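Na-translocating NADH-quinone reductase subunit C NqrC (Shewanella oneidensis, PDB 4XHF) is the flavin mononucleotide-bearing subunit C of a multisubunit membrane complex, represented here by its soluble fragment with an FMN-binding domain. Local coordinates at residues 164-169 with 174-179; 135-140 with 144-149; 199-204 with 226-231; 182-187 with 213-218. All blocks are in the same frame, centred on the assembly; numbering follows the deposited sequence.

Interaction 2 is the buried centre of the set, a strand pairing held by regular backbone bonds and lined by aromatic rings. Interactions 1, 3 and 4 are only partly buried and lie farther from the chain's centre. Interaction 1 continues along the same antiparallel sheet, where strand 158-165 runs out into a loop. It uses a histidine ring and a water, and reaches the flavin. Interactions 3 and 4 share the small parallel sheet of strands 200-202 and 213-215. In interaction 3 one glutamine links that sheet to helix 221-234 by a polar bond. Interaction 4 has no hydrogen bond and rests on a valine against a tryptophan. Helix 221-234 touches interaction 2 through Ala230 and Met231.

Interaction 1 (164-169 with 174-179). With FMN (flavin mononucleotide), chain E.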
loop_
_atom_site.group_PDB
_atom_site.type_symbol
_atom_site.label_atom_id
_atom_site.label_comp_id
_atom_site.label_asym_id
_atom_site.label_seq_id
_atom_site.Cartn_x
_atom_site.Cartn_y
_atom_site.Cartn_z
ATOM N N TYR A 164 -5.707 5.254 4.869
ATOM C CA TYR A 164 -5.655 6.585 5.470
ATOM C C TYR A 164 -6.617 7.590 4.831
ATOM O O TYR A 164 -6.769 8.704 5.334
ATOM C CB TYR A 164 -4.224 7.131 5.397
ATOM C CG TYR A 164 -3.734 7.410 3.992
ATOM C CD1 TYR A 164 -4.015 8.616 3.364
ATOM C CD2 TYR A 164 -2.984 6.470 3.297
ATOM C CE1 TYR A 164 -3.571 8.877 2.085
ATOM C CE2 TYR A 164 -2.534 6.724 2.015
ATOM C CZ TYR A 164 -2.832 7.931 1.416
ATOM O OH TYR A 164 -2.393 8.201 0.143
ATOM N N GLU A 165 -7.258 7.213 3.727
ATOM C CA GLU A 165 -8.201 8.112 3.062
ATOM C C GLU A 165 -9.299 7.355 2.325
ATOM O O GLU A 165 -9.049 6.328 1.696
ATOM C CB GLU A 165 -7.465 9.031 2.081
ATOM C CG GLU A 165 -8.391 9.934 1.267
ATOM C CD GLU A 165 -7.641 10.886 0.356
ATOM O OE1 GLU A 165 -6.420 11.061 0.545
ATOM O OE2 GLU A 165 -8.273 11.460 -0.556
ATOM N N HIS A 166 -10.515 7.890 2.397
ATOM C CA HIS A 166 -11.658 7.308 1.709
ATOM C C HIS A 166 -12.818 8.294 1.703
ATOM O O HIS A 166 -12.766 9.333 2.361
ATOM C CB HIS A 166 -12.085 5.999 2.377
ATOM C CG HIS A 166 -12.807 6.195 3.673
ATOM N ND1 HIS A 166 -14.180 6.261 3.757
ATOM C CD2 HIS A 166 -12.345 6.351 4.937
ATOM C CE1 HIS A 166 -14.535 6.443 5.016
ATOM N NE2 HIS A 166 -13.440 6.501 5.752
ATOM N N GLY A 167 -13.862 7.959 0.952
ATOM C CA GLY A 167 -15.069 8.763 0.903
ATOM C C GLY A 167 -16.312 7.895 1.002
ATOM O O GLY A 167 -17.404 8.307 0.612
ATOM N N GLU A 168 -16.135 6.683 1.517
ATOM C CA GLU A 168 -17.235 5.742 1.691
ATOM C C GLU A 168 -18.184 6.209 2.792
ATOM O O GLU A 168 -17.795 6.972 3.678
ATOM C CB GLU A 168 -16.697 4.348 2.022
ATOM C CG GLU A 168 -15.665 3.816 1.034
ATOM C CD GLU A 168 -16.261 3.490 -0.323
ATOM O OE1 GLU A 168 -16.628 2.317 -0.543
ATOM O OE2 GLU A 168 -16.355 4.401 -1.171
ATOM N N THR A 169 -19.424 5.736 2.734
ATOM C CA THR A 169 -20.461 6.148 3.675
ATOM C C THR A 169 -20.045 5.874 5.123
ATOM O O THR A 169 -19.719 4.737 5.463
ATOM C CB THR A 169 -21.790 5.420 3.385
ATOM O OG1 THR A 169 -22.079 5.488 1.984
ATOM C CG2 THR A 169 -22.932 6.048 4.165
ATOM N N ASP A 174 -16.817 3.007 6.150
ATOM C CA ASP A 174 -15.693 3.692 6.784
ATOM C C ASP A 174 -14.918 2.774 7.725
ATOM O O ASP A 174 -14.069 3.230 8.490
ATOM C CB ASP A 174 -16.182 4.924 7.548
ATOM C CG ASP A 174 -16.975 4.566 8.789
ATOM O OD1 ASP A 174 -16.947 5.354 9.758
ATOM O OD2 ASP A 174 -17.627 3.500 8.798
ATOM N N PHE A 175 -15.211 1.479 7.664
ATOM C CA PHE A 175 -14.485 0.493 8.453
ATOM C C PHE A 175 -13.039 0.371 7.992
ATOM O O PHE A 175 -12.173 -0.059 8.753
ATOM C CB PHE A 175 -15.164 -0.874 8.357
ATOM C CG PHE A 175 -15.092 -1.492 6.987
ATOM C CD1 PHE A 175 -14.009 -2.272 6.621
ATOM C CD2 PHE A 175 -16.109 -1.296 6.069
ATOM C CE1 PHE A 175 -13.940 -2.840 5.367
ATOM C CE2 PHE A 175 -16.046 -1.863 4.812
ATOM C CZ PHE A 175 -14.959 -2.636 4.460
ATOM N N VAL A 176 -12.787 0.741 6.740
ATOM C CA VAL A 176 -11.479 0.542 6.123
ATOM C C VAL A 176 -10.357 1.220 6.905
ATOM O O VAL A 176 -9.216 0.766 6.870
ATOM C CB VAL A 176 -11.459 1.060 4.667
ATOM C CG1 VAL A 176 -12.343 0.196 3.785
ATOM C CG2 VAL A 176 -11.895 2.516 4.599
ATOM N N THR A 177 -10.682 2.293 7.619
ATOM C CA THR A 177 -9.689 3.017 8.411
ATOM C C THR A 177 -9.633 2.534 9.864
ATOM O O THR A 177 -8.791 2.985 10.637
ATOM C CB THR A 177 -9.967 4.534 8.407
ATOM O OG1 THR A 177 -11.281 4.789 8.921
ATOM C CG2 THR A 177 -9.859 5.091 6.995
ATOM N N ASP A 178 -10.527 1.618 10.227
ATOM C CA ASP A 178 -10.569 1.063 11.579
ATOM C C ASP A 178 -9.407 0.095 11.794
ATOM O O ASP A 178 -9.326 -0.927 11.111
ATOM C CB ASP A 178 -11.903 0.345 11.819
ATOM C CG ASP A 178 -12.089 -0.092 13.264
ATOM O OD1 ASP A 178 -11.131 0.006 14.060
ATOM O OD2 ASP A 178 -13.202 -0.547 13.603
ATOM N N PRO A 179 -8.505 0.409 12.742
ATOM C CA PRO A 179 -7.372 -0.482 13.018
ATOM C C PRO A 179 -7.787 -1.900 13.398
ATOM O O PRO A 179 -7.043 -2.843 13.132
ATOM C CB PRO A 179 -6.672 0.200 14.195
ATOM C CG PRO A 179 -7.023 1.624 14.060
ATOM C CD PRO A 179 -8.427 1.636 13.556
HETATM N N1 FMN E . -22.058 -0.742 1.255
HETATM C C2 FMN E . -20.615 -0.641 1.128
HETATM O O2 FMN E . -19.966 -1.598 0.995
HETATM N N3 FMN E . -19.978 0.679 1.171
HETATM C C4 FMN E . -20.766 1.839 1.322
HETATM O O4 FMN E . -20.253 2.899 1.350
HETATM C C4A FMN E . -22.263 1.735 1.439
HETATM N N5 FMN E . -23.063 2.894 1.585
HETATM C C5A FMN E . -24.509 2.756 1.698
HETATM C C6 FMN E . -25.293 3.912 1.842
HETATM C C7 FMN E . -26.665 3.841 1.873
HETATM C C7M FMN E . -27.465 5.121 1.965
HETATM C C8 FMN E . -27.292 2.593 1.835
HETATM C C8M FMN E . -28.834 2.455 1.672
HETATM C C9 FMN E . -26.497 1.397 1.770
HETATM C C9A FMN E . -25.103 1.472 1.659
HETATM N N10 FMN E . -24.273 0.283 1.505
HETATM C C10 FMN E . -22.843 0.442 1.404
HETATM C "C1'" FMN E . -24.863 -1.108 1.470
HETATM C "C2'" FMN E . -24.707 -1.753 0.105
HETATM O "O2'" FMN E . -25.717 -1.273 -0.733
HETATM C "C3'" FMN E . -24.838 -3.272 0.208
HETATM O "O3'" FMN E . -26.071 -3.571 0.798
HETATM C "C4'" FMN E . -23.688 -3.883 1.035
HETATM O "O4'" FMN E . -22.454 -3.482 0.509
HETATM C "C5'" FMN E . -23.742 -5.413 1.017
HETATM O "O5'" FMN E . -22.927 -5.878 2.068
HETATM P P FMN E . -22.562 -7.433 2.146
HETATM O O1P FMN E . -23.133 -8.205 0.867
HETATM O O2P FMN E . -23.170 -8.072 3.479
HETATM O O HOH W 1 -12.566 6.901 8.292
#
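The His166 imidazole has Val176 CG2 over one face, 4.1 Å from the ring centroid, a CH-pi contact displaced toward the rim. At its edge, in plane, lie Glu168 N and a water. Asp174 CB reaches His166 CE1 at 3.4 Å and Thr177 CG2 reaches His166 CD2 at 3.5 Å, both obliquely. With chi1 at 75°, CG sits between the backbone N and carbonyl carbon, and the ring is directed at 174-177. The two ring nitrogens have different partners. ND1 takes a weak bond from Glu168 N, while NE2 is 2.7 Å from the water, which also bonds Thr177 OG1. This bridge ties the ring's edge to Thr177. The contact closes the loop that follows strand 158-165 in the FMN-binding domain. Where that strand ends, Tyr164 and Glu165 form a classic beta bulge opposite Tyr146. Farther along the loop, Thr169 meets the flavin. Its OG1 donates to FMN N5 at 2.8 Å and its N to FMN O4 at 3.3 Å. The Glu168 carboxylate is held elsewhere: OE1 bonds Thr223 OG1 and Leu141 N, and OE2 bonds Ser143 OG and Trp142 N.

Interaction 2 (135-140 with 144-149); sequences PFYGKG and MIYGYV
Strands 135-139 and 144-149 run antiparallel, their axes 168° apart, and four backbone hydrogen bonds join the pairs Phe136-Gly147 and Gly138-Ile145. They form a beta hairpin within the antiparallel sheet of the fold. Tyr137 and Tyr146 are a non-hydrogen-bonded pair on one side of it. Their side chains lie alongside each other and point the same way. The ring planes are only 8° apart but slid, so overlap is slight. Tyr137 CB instead sits over the face of the Tyr146 ring, 3.9 Å from its centroid. Met144 is bent at chi2 and chi3, which folds CE back to the edge of the Tyr137 ring, in its plane and 3.6 Å from Tyr137 CD2. Lys139 CB packs on the sulfur of the same methionine. Pro135 meets the Tyr148 ring on this side too. The Phe136 ring takes the other side, where helix 221-234 covers it through Ala230, Met231 and Trp234. Its chi1 of 79° carries the ring across the strand pair, over Gly147. Val149 CG2 lies over one face of that ring, 3.5 Å from Phe136 CD1.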
loop_
_atom_site.group_PDB
_atom_site.type_symbol
_atom_site.label_atom_id
_atom_site.label_comp_id
_atom_site.label_asym_id
_atom_site.label_seq_id
_atom_site.Cartn_x
_atom_site.Cartn_y
_atom_site.Cartn_z
ATOM N N PRO A 135 2.379 1.790 -1.940
ATOM C CA PRO A 135 1.065 2.433 -1.978
ATOM C C PRO A 135 0.079 1.662 -2.844
ATOM O O PRO A 135 0.460 1.116 -3.879
ATOM C CB PRO A 135 1.366 3.802 -2.587
ATOM C CG PRO A 135 2.538 3.552 -3.469
ATOM C CD PRO A 135 3.364 2.520 -2.755
ATOM N N PHE A 136 -1.177 1.617 -2.418
ATOM C CA PHE A 136 -2.230 1.042 -3.233
ATOM C C PHE A 136 -3.472 1.896 -3.073
ATOM O O PHE A 136 -3.672 2.530 -2.038
ATOM C CB PHE A 136 -2.514 -0.408 -2.836
ATOM C CG PHE A 136 -3.351 -0.543 -1.606
ATOM C CD1 PHE A 136 -2.842 -0.202 -0.367
ATOM C CD2 PHE A 136 -4.648 -1.012 -1.687
ATOM C CE1 PHE A 136 -3.608 -0.329 0.769
ATOM C CE2 PHE A 136 -5.421 -1.139 -0.554
ATOM C CZ PHE A 136 -4.899 -0.797 0.676
ATOM N N TYR A 137 -4.291 1.930 -4.113
ATOM C CA TYR A 137 -5.561 2.627 -4.044
ATOM C C TYR A 137 -6.489 2.125 -5.134
ATOM O O TYR A 137 -6.046 1.539 -6.120
ATOM C CB TYR A 137 -5.365 4.142 -4.156
ATOM C CG TYR A 137 -4.830 4.615 -5.489
ATOM C CD1 TYR A 137 -3.472 4.565 -5.770
ATOM C CD2 TYR A 137 -5.681 5.131 -6.457
ATOM C CE1 TYR A 137 -2.979 5.002 -6.985
ATOM C CE2 TYR A 137 -5.197 5.571 -7.673
ATOM C CZ TYR A 137 -3.846 5.507 -7.932
ATOM O OH TYR A 137 -3.363 5.945 -9.143
ATOM N N GLY A 138 -7.781 2.343 -4.937
ATOM C CA GLY A 138 -8.783 1.870 -5.870
ATOM C C GLY A 138 -10.159 2.341 -5.455
ATOM O O GLY A 138 -10.371 2.732 -4.309
ATOM N N LYS A 139 -11.099 2.309 -6.392
ATOM C CA LYS A 139 -12.456 2.739 -6.103
ATOM C C LYS A 139 -13.165 1.705 -5.243
ATOM O O LYS A 139 -13.164 0.514 -5.559
ATOM C CB LYS A 139 -13.240 2.971 -7.395
ATOM C CG LYS A 139 -14.586 3.645 -7.180
ATOM C CD LYS A 139 -15.534 3.382 -8.334
ATOM C CE LYS A 139 -16.853 4.111 -8.139
ATOM N NZ LYS A 139 -16.689 5.588 -8.192
ATOM N N GLY A 140 -13.761 2.165 -4.148
ATOM C CA GLY A 140 -14.622 1.325 -3.339
ATOM C C GLY A 140 -15.984 1.216 -3.992
ATOM O O GLY A 140 -16.101 0.749 -5.127
ATOM N N MET A 144 -12.672 6.825 -3.989
ATOM C CA MET A 144 -11.326 6.279 -4.030
ATOM C C MET A 144 -10.825 6.039 -2.613
ATOM O O MET A 144 -11.002 6.878 -1.728
ATOM C CB MET A 144 -10.381 7.227 -4.769
ATOM C CG MET A 144 -10.726 7.458 -6.238
ATOM S SD MET A 144 -10.845 5.947 -7.219
ATOM C CE MET A 144 -9.289 5.169 -6.817
ATOM N N ILE A 145 -10.196 4.887 -2.413
ATOM C CA ILE A 145 -9.634 4.516 -1.124
ATOM C C ILE A 145 -8.121 4.398 -1.268
ATOM O O ILE A 145 -7.640 3.696 -2.149
ATOM C CB ILE A 145 -10.231 3.186 -0.612
ATOM C CG1 ILE A 145 -11.759 3.292 -0.513
ATOM C CG2 ILE A 145 -9.636 2.815 0.740
ATOM C CD1 ILE A 145 -12.464 1.960 -0.328
ATOM N N TYR A 146 -7.387 5.100 -0.407
ATOM C CA TYR A 146 -5.925 5.129 -0.451
ATOM C C TYR A 146 -5.304 4.512 0.795
ATOM O O TYR A 146 -5.805 4.694 1.902
ATOM C CB TYR A 146 -5.424 6.564 -0.591
ATOM C CG TYR A 146 -5.796 7.224 -1.889
ATOM C CD1 TYR A 146 -7.083 7.691 -2.109
ATOM C CD2 TYR A 146 -4.855 7.394 -2.891
ATOM C CE1 TYR A 146 -7.424 8.298 -3.297
ATOM C CE2 TYR A 146 -5.183 8.000 -4.078
ATOM C CZ TYR A 146 -6.468 8.452 -4.278
ATOM O OH TYR A 146 -6.793 9.059 -5.470
ATOM N N GLY A 147 -4.189 3.812 0.613
ATOM C CA GLY A 147 -3.503 3.193 1.729
ATOM C C GLY A 147 -2.130 2.661 1.373
ATOM O O GLY A 147 -1.602 2.937 0.294
ATOM N N TYR A 148 -1.556 1.895 2.296
ATOM C CA TYR A 148 -0.258 1.259 2.103
ATOM C C TYR A 148 -0.313 -0.193 2.565
ATOM O O TYR A 148 -1.010 -0.516 3.528
ATOM C CB TYR A 148 0.841 2.012 2.867
ATOM C CG TYR A 148 1.085 3.422 2.378
ATOM C CD1 TYR A 148 2.003 3.683 1.368
ATOM C CD2 TYR A 148 0.399 4.496 2.929
ATOM C CE1 TYR A 148 2.226 4.972 0.920
ATOM C CE2 TYR A 148 0.616 5.788 2.488
ATOM C CZ TYR A 148 1.531 6.020 1.483
ATOM O OH TYR A 148 1.751 7.303 1.039
ATOM N N VAL A 149 0.412 -1.058 1.859
ATOM C CA VAL A 149 0.580 -2.454 2.256
ATOM C C VAL A 149 2.057 -2.783 2.431
ATOM O O VAL A 149 2.858 -2.592 1.515
ATOM C CB VAL A 149 -0.020 -3.424 1.224
ATOM C CG1 VAL A 149 0.155 -4.871 1.675
ATOM C CG2 VAL A 149 -1.482 -3.119 1.002
#

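Interaction 3 (199-204 with 226-231)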
loop_
_atom_site.group_PDB
_atom_site.type_symbol
_atom_site.label_atom_id
_atom_site.label_comp_id
_atom_site.label_asym_id
_atom_site.label_seq_id
_atom_site.Cartn_x
_atom_site.Cartn_y
_atom_site.Cartn_z
ATOM N N MET A 199 -6.214 -13.402 -2.444
ATOM C CA MET A 199 -6.936 -12.761 -1.346
ATOM C C MET A 199 -8.415 -12.578 -1.679
ATOM O O MET A 199 -8.762 -12.045 -2.732
ATOM C CB MET A 199 -6.318 -11.404 -1.004
ATOM C CG MET A 199 -4.928 -11.474 -0.395
ATOM S SD MET A 199 -4.851 -12.271 1.221
ATOM C CE MET A 199 -5.885 -11.205 2.220
ATOM N N ARG A 200 -9.274 -13.031 -0.770
ATOM C CA ARG A 200 -10.719 -12.882 -0.908
ATOM C C ARG A 200 -11.323 -12.461 0.423
ATOM O O ARG A 200 -10.988 -13.027 1.464
ATOM C CB ARG A 200 -11.364 -14.190 -1.378
ATOM C CG ARG A 200 -10.851 -14.713 -2.707
ATOM C CD ARG A 200 -11.291 -13.838 -3.864
ATOM N NE ARG A 200 -10.779 -14.330 -5.141
ATOM C CZ ARG A 200 -9.584 -14.029 -5.645
ATOM N NH1 ARG A 200 -8.752 -13.229 -4.989
ATOM N NH2 ARG A 200 -9.218 -14.533 -6.816
ATOM N N LEU A 201 -12.208 -11.469 0.396
ATOM C CA LEU A 201 -12.942 -11.089 1.598
ATOM C C LEU A 201 -14.105 -12.051 1.812
ATOM O O LEU A 201 -14.891 -12.303 0.899
ATOM C CB LEU A 201 -13.440 -9.647 1.508
ATOM C CG LEU A 201 -12.505 -8.640 2.179
ATOM C CD1 LEU A 201 -11.225 -8.468 1.375
ATOM C CD2 LEU A 201 -13.204 -7.313 2.374
ATOM N N VAL A 202 -14.197 -12.580 3.029
ATOM C CA VAL A 202 -15.104 -13.677 3.341
ATOM C C VAL A 202 -16.156 -13.257 4.354
ATOM O O VAL A 202 -15.852 -12.578 5.335
ATOM C CB VAL A 202 -14.331 -14.892 3.895
ATOM C CG1 VAL A 202 -15.270 -16.053 4.195
ATOM C CG2 VAL A 202 -13.246 -15.320 2.920
ATOM N N LYS A 203 -17.392 -13.686 4.122
ATOM C CA LYS A 203 -18.498 -13.363 5.014
ATOM C C LYS A 203 -18.743 -14.491 6.011
ATOM O O LYS A 203 -19.265 -14.264 7.102
ATOM C CB LYS A 203 -19.773 -13.085 4.207
ATOM C CG LYS A 203 -19.712 -11.811 3.368
ATOM C CD LYS A 203 -21.091 -11.380 2.875
ATOM C CE LYS A 203 -21.529 -12.158 1.644
ATOM N NZ LYS A 203 -22.870 -11.721 1.162
ATOM N N GLY A 204 -18.348 -15.703 5.639
ATOM C CA GLY A 204 -18.626 -16.882 6.440
ATOM C C GLY A 204 -17.925 -16.928 7.785
ATOM O O GLY A 204 -18.164 -17.841 8.578
ATOM N N GLY A 226 -13.873 -3.677 -3.098
ATOM C CA GLY A 226 -13.086 -2.640 -3.735
ATOM C C GLY A 226 -11.642 -2.695 -3.276
ATOM O O GLY A 226 -10.721 -2.650 -4.091
ATOM N N VAL A 227 -11.450 -2.797 -1.964
ATOM C CA VAL A 227 -10.116 -2.927 -1.385
ATOM C C VAL A 227 -9.451 -4.177 -1.930
ATOM O O VAL A 227 -8.261 -4.186 -2.234
ATOM C CB VAL A 227 -10.170 -2.997 0.155
ATOM C CG1 VAL A 227 -8.776 -3.215 0.746
ATOM C CG2 VAL A 227 -10.796 -1.733 0.715
ATOM N N GLN A 228 -10.243 -5.234 -2.052
ATOM C CA GLN A 228 -9.770 -6.496 -2.593
ATOM C C GLN A 228 -9.274 -6.309 -4.024
ATOM O O GLN A 228 -8.202 -6.791 -4.389
ATOM C CB GLN A 228 -10.892 -7.532 -2.540
ATOM C CG GLN A 228 -10.527 -8.915 -3.041
ATOM C CD GLN A 228 -11.753 -9.750 -3.303
ATOM O OE1 GLN A 228 -12.492 -10.102 -2.381
ATOM N NE2 GLN A 228 -11.988 -10.063 -4.572
ATOM N N ARG A 229 -10.054 -5.590 -4.824
ATOM C CA ARG A 229 -9.698 -5.329 -6.213
ATOM C C ARG A 229 -8.533 -4.351 -6.316
ATOM O O ARG A 229 -7.745 -4.408 -7.260
ATOM C CB ARG A 229 -10.909 -4.793 -6.975
ATOM C CG ARG A 229 -11.939 -5.862 -7.301
ATOM C CD ARG A 229 -13.146 -5.286 -8.020
ATOM N NE ARG A 229 -14.402 -5.774 -7.444
ATOM C CZ ARG A 229 -15.308 -5.017 -6.825
ATOM N NH1 ARG A 229 -15.139 -3.705 -6.687
ATOM N NH2 ARG A 229 -16.407 -5.582 -6.345
ATOM N N ALA A 230 -8.427 -3.457 -5.338
ATOM C CA ALA A 230 -7.327 -2.503 -5.296
ATOM C C ALA A 230 -6.002 -3.239 -5.164
ATOM O O ALA A 230 -5.049 -2.953 -5.886
ATOM C CB ALA A 230 -7.512 -1.528 -4.148
ATOM N N MET A 231 -5.950 -4.194 -4.244
ATOM C CA MET A 231 -4.747 -4.990 -4.054
ATOM C C MET A 231 -4.507 -5.916 -5.242
ATOM O O MET A 231 -3.363 -6.150 -5.626
ATOM C CB MET A 231 -4.841 -5.802 -2.763
ATOM C CG MET A 231 -4.688 -4.961 -1.511
ATOM S SD MET A 231 -4.801 -5.949 -0.014
ATOM C CE MET A 231 -4.879 -4.668 1.233
#
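Leu201 N donates to Gln228 OE1, the one hydrogen bond between 199-204 and 226-231. Strand 200-202 pairs in parallel with 213-215, and the bond ties this two-stranded sheet of the FMN-binding domain to helix 221-234. It is 3.1 Å long and nearly straight (172° at the hydrogen), with the donor tilted from the amide carbonyl plane. Gln228 reaches the strand because its CG stands opposite the backbone N (chi1 -178°) and the chain beyond is extended. A further polar approach stays within 199-204. Arg200 NH1 lies 2.5 Å from Met199 O, too short for an ordinary hydrogen bond, so its geometry is doubtful. The van der Waals contacts gather along the same glutamine. Its CG is 3.6 Å from Met199 O, and its CB is 4.0 Å from Leu201 CD1, the two side chains sliding past each other in opposite directions. Leu201, Met199 and Met231 all touch Trp185. Outside the contact itself, Lys203 NZ makes a weak, long ion pair with FMN O1P. The Arg200 and Gln228 side chains cross with guanidinium and amide planes 22° apart, and Arg200 CD comes to 3.9 Å from Gln228 NE2.

Interaction 4 (182-187 with 213-218)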
loop_
_atom_site.group_PDB
_atom_site.type_symbol
_atom_site.label_atom_id
_atom_site.label_comp_id
_atom_site.label_asym_id
_atom_site.label_seq_id
_atom_site.Cartn_x
_atom_site.Cartn_y
_atom_site.Cartn_z
ATOM N N LEU A 182 -8.139 -3.499 10.023
ATOM C CA LEU A 182 -6.877 -3.504 9.292
ATOM C C LEU A 182 -5.902 -4.534 9.857
ATOM O O LEU A 182 -5.080 -5.086 9.128
ATOM C CB LEU A 182 -6.243 -2.111 9.324
ATOM C CG LEU A 182 -6.958 -1.021 8.526
ATOM C CD1 LEU A 182 -6.471 0.349 8.957
ATOM C CD2 LEU A 182 -6.733 -1.221 7.038
ATOM N N SER A 183 -5.996 -4.788 11.158
ATOM C CA SER A 183 -5.090 -5.718 11.824
ATOM C C SER A 183 -5.319 -7.154 11.363
ATOM O O SER A 183 -4.452 -8.013 11.530
ATOM C CB SER A 183 -5.260 -5.632 13.339
ATOM O OG SER A 183 -6.529 -6.119 13.736
ATOM N N LEU A 184 -6.491 -7.408 10.792
ATOM C CA LEU A 184 -6.845 -8.740 10.314
ATOM C C LEU A 184 -5.970 -9.184 9.146
ATOM O O LEU A 184 -5.806 -10.379 8.904
ATOM C CB LEU A 184 -8.314 -8.778 9.889
ATOM C CG LEU A 184 -9.361 -8.404 10.938
ATOM C CD1 LEU A 184 -10.742 -8.435 10.311
ATOM C CD2 LEU A 184 -9.296 -9.332 12.138
ATOM N N TRP A 185 -5.422 -8.219 8.415
ATOM C CA TRP A 185 -4.630 -8.516 7.227
ATOM C C TRP A 185 -3.247 -9.054 7.580
ATOM O O TRP A 185 -2.616 -9.732 6.769
ATOM C CB TRP A 185 -4.487 -7.263 6.360
ATOM C CG TRP A 185 -5.780 -6.782 5.767
ATOM C CD1 TRP A 185 -6.728 -6.014 6.378
ATOM C CD2 TRP A 185 -6.261 -7.028 4.440
ATOM N NE1 TRP A 185 -7.770 -5.772 5.517
ATOM C CE2 TRP A 185 -7.507 -6.383 4.320
ATOM C CE3 TRP A 185 -5.758 -7.733 3.343
ATOM C CZ2 TRP A 185 -8.258 -6.423 3.148
ATOM C CZ3 TRP A 185 -6.504 -7.770 2.182
ATOM C CH2 TRP A 185 -7.740 -7.120 2.093
ATOM N N LYS A 186 -2.779 -8.745 8.787
ATOM C CA LYS A 186 -1.450 -9.161 9.223
ATOM C C LYS A 186 -1.297 -10.678 9.154
ATOM O O LYS A 186 -2.075 -11.419 9.753
ATOM C CB LYS A 186 -1.183 -8.662 10.650
ATOM C CG LYS A 186 0.148 -9.106 11.258
ATOM C CD LYS A 186 1.329 -8.484 10.539
ATOM C CE LYS A 186 2.656 -8.962 11.110
ATOM N NZ LYS A 186 2.885 -8.462 12.494
ATOM N N GLY A 187 -0.296 -11.130 8.403
ATOM C CA GLY A 187 0.023 -12.545 8.315
ATOM C C GLY A 187 -0.604 -13.233 7.118
ATOM O O GLY A 187 -0.228 -14.352 6.769
ATOM N N GLY A 213 -7.876 -15.302 3.389
ATOM C CA GLY A 213 -9.173 -14.758 3.753
ATOM C C GLY A 213 -9.098 -13.597 4.726
ATOM O O GLY A 213 -8.264 -13.589 5.629
ATOM N N VAL A 214 -9.974 -12.614 4.528
ATOM C CA VAL A 214 -10.128 -11.497 5.458
ATOM C C VAL A 214 -11.609 -11.275 5.721
ATOM O O VAL A 214 -12.423 -11.350 4.801
ATOM C CB VAL A 214 -9.509 -10.191 4.916
ATOM C CG1 VAL A 214 -9.560 -9.096 5.978
ATOM C CG2 VAL A 214 -8.082 -10.425 4.461
ATOM N N ASP A 215 -11.954 -10.995 6.973
ATOM C CA ASP A 215 -13.350 -10.815 7.349
ATOM C C ASP A 215 -13.982 -9.640 6.615
ATOM O O ASP A 215 -13.509 -8.507 6.705
ATOM C CB ASP A 215 -13.485 -10.600 8.858
ATOM C CG ASP A 215 -13.212 -11.859 9.653
ATOM O OD1 ASP A 215 -14.109 -12.726 9.715
ATOM O OD2 ASP A 215 -12.111 -11.974 10.229
ATOM N N ALA A 216 -15.050 -9.923 5.878
ATOM C CA ALA A 216 -15.877 -8.873 5.310
ATOM C C ALA A 216 -16.674 -8.224 6.430
ATOM O O ALA A 216 -17.041 -8.886 7.400
ATOM C CB ALA A 216 -16.804 -9.436 4.249
ATOM N N VAL A 217 -16.926 -6.927 6.304
ATOM C CA VAL A 217 -17.767 -6.220 7.259
ATOM C C VAL A 217 -19.204 -6.237 6.753
ATOM O O VAL A 217 -19.554 -5.497 5.833
ATOM C CB VAL A 217 -17.283 -4.777 7.469
ATOM C CG1 VAL A 217 -18.218 -4.020 8.400
ATOM C CG2 VAL A 217 -15.875 -4.785 8.031
ATOM N N SER A 218 -20.026 -7.094 7.353
ATOM C CA SER A 218 -21.403 -7.291 6.907
ATOM C C SER A 218 -22.142 -5.960 6.840
ATOM O O SER A 218 -21.989 -5.112 7.720
ATOM C CB SER A 218 -22.134 -8.263 7.837
ATOM O OG SER A 218 -23.288 -8.800 7.215
#
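Val214 presses both methyls on the Trp185 indole, the close-fitting part of this contact. CG2 lies over the six-membered ring, 3.7 Å from its centroid and only 11° off the normal, a clear CH-pi contact. CG1 covers the pyrrole side, 3.8 Å from Trp185 NE1. The split follows from the valine chi1 of -174°, which sets CG1 opposite the backbone N and CG2 beside it. The looser side is Leu184, partly exposed. Its CB is 4.1 Å from Val214 CG1, and its CD1 meets Asp215 CB at 3.8 Å. The leucine and aspartate side chains cross at about a right angle. No hydrogen bond spans the segments. Asp215 OD1 instead accepts from Val206 N, and the backbone O of Asp215 accepts from Trp181 NE1. Trp181 also meets Trp185 edge to face. The contact lays the loop after helix 179-182 on strand 213-215, which pairs with strand 200-202, while the indole also touches Val227 and Met231 of helix 221-234 and Ile158 and Val161 of strand 158-165.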